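Local atomic coordinates of alcohol dehydrogenase, zinc-containing (Thermotoga maritima, PDB entry 1VJ0), a protein that probably catalyses the oxidation or reduction of an alcohol-carbonyl pair as a zinc-containing member of the medium-chain dehydrogenase family. Residues K348-R353 with K373-P378. Numbering follows the deposited sequence.
Sequences KLITHR and KVILYP
Residues 352-353 run parallel to strand 374-377, and the backbone forms the tight part of the contact. The amide of Ile-375 gives the carbonyl O of His-352 a nearly straight hydrogen bond (N to O 3.0 Å, 164° at the hydrogen). Just upstream, the O of Lys-373 accepts a bond from Thr-351 N at 3.0 Å and a weak one from His-352 N. Thr-351 OG1 hydrogen-bonds to ND1 of His-352, 2.8 Å away. Beside this ladder, CG2 of Ile-350, anti to its backbone N (chi1 of -61° turns CG1 away from the carbonyl carbon), rests 3.7 Å from CG1 of Ile-375, the two chains crossing obliquely. An alanine in place of Ile-350 would probably leave that side of Ile-375 less well covered, since CG1, CG2 and CD1 all meet its CG1. The solvent side is looser. The Arg-353 guanidinium, reached through bends at chi2 and chi3, lies over CD2 of Tyr-377 with NH1 3.7 Å from that carbon, the two planes 27° apart, while NH1 also forms a salt bridge with Asp-171. A water links Arg-353 O to Tyr-377 OH. The pair closes a beta-alpha-beta unit through helix 359-368, which packs on His-352 and Val-374; helix 170-188 touches Ile-350 and Ile-375, and strand 45-54 pairs antiparallel with 374-377, where Lys-373 NZ meets Val-54 O and the zinc ligand Glu-78.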
ATOM      1  N   LYS A 348      20.318  23.116 -15.727  1.00 23.77           N
ATOM      2  CA  LYS A 348      21.538  23.479 -15.050  1.00 24.19           C
ATOM      3  C   LYS A 348      22.557  22.313 -14.893  1.00 24.30           C
ATOM      4  O   LYS A 348      23.739  22.541 -14.660  1.00 25.69           O
ATOM      5  CB  LYS A 348      21.220  24.109 -13.680  1.00 24.52           C
ATOM      6  CG  LYS A 348      20.392  25.422 -13.743  1.00 25.92           C
ATOM      7  CD  LYS A 348      20.146  25.976 -12.334  1.00 26.32           C
ATOM      8  CE  LYS A 348      19.223  27.173 -12.364  1.00 29.49           C
ATOM      9  NZ  LYS A 348      19.890  28.366 -12.969  1.00 32.24           N
ATOM     10  N   LEU A 349      22.107  21.091 -14.983  1.00 23.85           N
ATOM     11  CA  LEU A 349      22.948  19.931 -14.855  1.00 25.28           C
ATOM     12  C   LEU A 349      23.811  19.702 -16.104  1.00 26.45           C
ATOM     13  O   LEU A 349      24.857  19.070 -16.020  1.00 26.09           O
ATOM     14  CB  LEU A 349      22.089  18.707 -14.606  1.00 24.48           C
ATOM     15  CG  LEU A 349      21.606  18.436 -13.188  1.00 24.15           C
ATOM     16  CD1 LEU A 349      20.765  19.550 -12.636  1.00 23.28           C
ATOM     17  CD2 LEU A 349      20.796  17.148 -13.165  1.00 24.15           C
ATOM     18  N   ILE A 350      23.390  20.233 -17.252  1.00 27.80           N
ATOM     19  CA  ILE A 350      24.139  20.020 -18.510  1.00 28.27           C
ATOM     20  C   ILE A 350      25.255  21.012 -18.587  1.00 27.63           C
ATOM     21  O   ILE A 350      25.022  22.190 -18.738  1.00 27.69           O
ATOM     22  CB  ILE A 350      23.221  20.094 -19.748  1.00 28.97           C
ATOM     23  CG1 ILE A 350      22.164  18.997 -19.637  1.00 29.94           C
ATOM     24  CG2 ILE A 350      24.080  19.941 -21.057  1.00 29.60           C
ATOM     25  CD1 ILE A 350      20.938  19.204 -20.476  1.00 29.51           C
ATOM     26  N   THR A 351      26.476  20.539 -18.406  1.00 27.07           N
ATOM     27  CA  THR A 351      27.620  21.426 -18.380  1.00 27.00           C
ATOM     28  C   THR A 351      28.328  21.510 -19.690  1.00 27.03           C
ATOM     29  O   THR A 351      29.059  22.485 -19.908  1.00 26.57           O
ATOM     30  CB  THR A 351      28.639  21.015 -17.315  1.00 27.54           C
ATOM     31  OG1 THR A 351      28.922  19.625 -17.415  1.00 26.72           O
ATOM     32  CG2 THR A 351      28.086  21.240 -15.913  1.00 28.33           C
ATOM     33  N   HIS A 352      28.132  20.513 -20.556  1.00 26.36           N
ATOM     34  CA  HIS A 352      28.878  20.460 -21.814  1.00 26.84           C
ATOM     35  C   HIS A 352      27.977  19.893 -22.907  1.00 26.66           C
ATOM     36  O   HIS A 352      27.255  18.928 -22.672  1.00 26.62           O
ATOM     37  CB  HIS A 352      30.056  19.527 -21.660  1.00 26.51           C
ATOM     38  CG  HIS A 352      31.107  20.027 -20.712  1.00 26.50           C
ATOM     39  ND1 HIS A 352      30.997  19.903 -19.344  1.00 25.56           N
ATOM     40  CD2 HIS A 352      32.274  20.675 -20.940  1.00 27.09           C
ATOM     41  CE1 HIS A 352      32.059  20.447 -18.769  1.00 26.59           C
ATOM     42  NE2 HIS A 352      32.862  20.899 -19.716  1.00 26.07           N
ATOM     43  N   ARG A 353      28.037  20.479 -24.086  1.00 27.44           N
ATOM     44  CA  ARG A 353      27.386  19.925 -25.274  1.00 29.49           C
ATOM     45  C   ARG A 353      28.422  19.786 -26.349  1.00 28.66           C
ATOM     46  O   ARG A 353      29.057  20.774 -26.710  1.00 29.18           O
ATOM     47  CB  ARG A 353      26.277  20.831 -25.779  1.00 30.65           C
ATOM     48  CG  ARG A 353      25.171  21.042 -24.784  1.00 36.31           C
ATOM     49  CD  ARG A 353      23.765  21.126 -25.358  1.00 44.26           C
ATOM     50  NE  ARG A 353      23.741  21.806 -26.648  1.00 49.34           N
ATOM     51  CZ  ARG A 353      23.236  21.327 -27.796  1.00 50.06           C
ATOM     52  NH1 ARG A 353      22.668  20.136 -27.855  1.00 50.17           N
ATOM     53  NH2 ARG A 353      23.310  22.080 -28.902  1.00 50.58           N
ATOM     54  N   LYS A 373      27.326  16.572 -16.635  1.00 28.47           N
ATOM     55  CA  LYS A 373      26.636  15.863 -17.684  1.00 28.14           C
ATOM     56  C   LYS A 373      26.967  16.459 -19.050  1.00 27.62           C
ATOM     57  O   LYS A 373      26.922  17.677 -19.241  1.00 26.15           O
ATOM     58  CB  LYS A 373      25.101  15.916 -17.446  1.00 28.12           C
ATOM     59  CG  LYS A 373      24.336  15.014 -18.306  1.00 33.07           C
ATOM     60  CD  LYS A 373      24.374  13.625 -17.733  1.00 37.34           C
ATOM     61  CE  LYS A 373      23.924  12.629 -18.714  1.00 41.11           C
ATOM     62  NZ  LYS A 373      24.256  11.327 -18.117  1.00 40.84           N
ATOM     63  N   VAL A 374      27.321  15.577 -19.978  1.00 28.14           N
ATOM     64  CA  VAL A 374      27.525  15.931 -21.381  1.00 28.08           C
ATOM     65  C   VAL A 374      26.394  15.392 -22.229  1.00 27.54           C
ATOM     66  O   VAL A 374      25.994  14.235 -22.079  1.00 27.22           O
ATOM     67  CB  VAL A 374      28.801  15.314 -21.960  1.00 27.37           C
ATOM     68  CG1 VAL A 374      29.011  15.802 -23.435  1.00 27.03           C
ATOM     69  CG2 VAL A 374      30.016  15.646 -21.084  1.00 28.43           C
ATOM     70  N   ILE A 375      25.938  16.232 -23.140  1.00 28.01           N
ATOM     71  CA  ILE A 375      25.051  15.864 -24.227  1.00 28.25           C
ATOM     72  C   ILE A 375      25.776  15.894 -25.583  1.00 27.10           C
ATOM     73  O   ILE A 375      26.518  16.827 -25.901  1.00 25.17           O
ATOM     74  CB  ILE A 375      23.855  16.845 -24.253  1.00 29.46           C
ATOM     75  CG1 ILE A 375      23.133  16.821 -22.903  1.00 31.63           C
ATOM     76  CG2 ILE A 375      22.875  16.504 -25.396  1.00 31.92           C
ATOM     77  CD1 ILE A 375      22.454  15.523 -22.530  1.00 32.79           C
ATOM     78  N   LEU A 376      25.558  14.859 -26.395  1.00 26.30           N
ATOM     79  CA  LEU A 376      26.134  14.806 -27.741  1.00 26.05           C
ATOM     80  C   LEU A 376      25.055  15.142 -28.740  1.00 26.70           C
ATOM     81  O   LEU A 376      23.883  14.766 -28.584  1.00 26.70           O
ATOM     82  CB  LEU A 376      26.699  13.416 -28.069  1.00 26.33           C
ATOM     83  CG  LEU A 376      27.897  12.948 -27.231  1.00 26.66           C
ATOM     84  CD1 LEU A 376      28.204  11.484 -27.444  1.00 27.18           C
ATOM     85  CD2 LEU A 376      29.121  13.822 -27.536  1.00 29.77           C
ATOM     86  N   TYR A 377      25.450  15.834 -29.791  1.00 26.40           N
ATOM     87  CA  TYR A 377      24.530  16.086 -30.863  1.00 28.40           C
ATOM     88  C   TYR A 377      25.156  15.696 -32.210  1.00 29.26           C
ATOM     89  O   TYR A 377      26.305  16.061 -32.520  1.00 28.59           O
ATOM     90  CB  TYR A 377      24.056  17.536 -30.848  1.00 29.30           C
ATOM     91  CG  TYR A 377      25.134  18.522 -30.957  1.00 30.83           C
ATOM     92  CD1 TYR A 377      25.637  18.899 -32.202  1.00 33.46           C
ATOM     93  CD2 TYR A 377      25.669  19.120 -29.817  1.00 32.56           C
ATOM     94  CE1 TYR A 377      26.659  19.839 -32.307  1.00 32.23           C
ATOM     95  CE2 TYR A 377      26.678  20.046 -29.916  1.00 31.21           C
ATOM     96  CZ  TYR A 377      27.164  20.408 -31.146  1.00 31.24           C
ATOM     97  OH  TYR A 377      28.164  21.347 -31.193  1.00 34.08           O
ATOM     98  N   PRO A 378      24.408  14.929 -32.995  1.00 30.79           N
ATOM     99  CA  PRO A 378      24.816  14.664 -34.354  1.00 32.74           C
ATOM    100  C   PRO A 378      24.811  15.953 -35.193  1.00 35.77           C
ATOM    101  O   PRO A 378      24.134  16.924 -34.846  1.00 34.09           O
ATOM    102  CB  PRO A 378      23.768  13.670 -34.847  1.00 32.35           C
ATOM    103  CG  PRO A 378      23.086  13.149 -33.580  1.00 30.86           C
ATOM    104  CD  PRO A 378      23.130  14.264 -32.659  1.00 30.63           C
TER
HETATM  105  O   HOH W   1      29.956  22.141 -29.185  1.00 49.23           O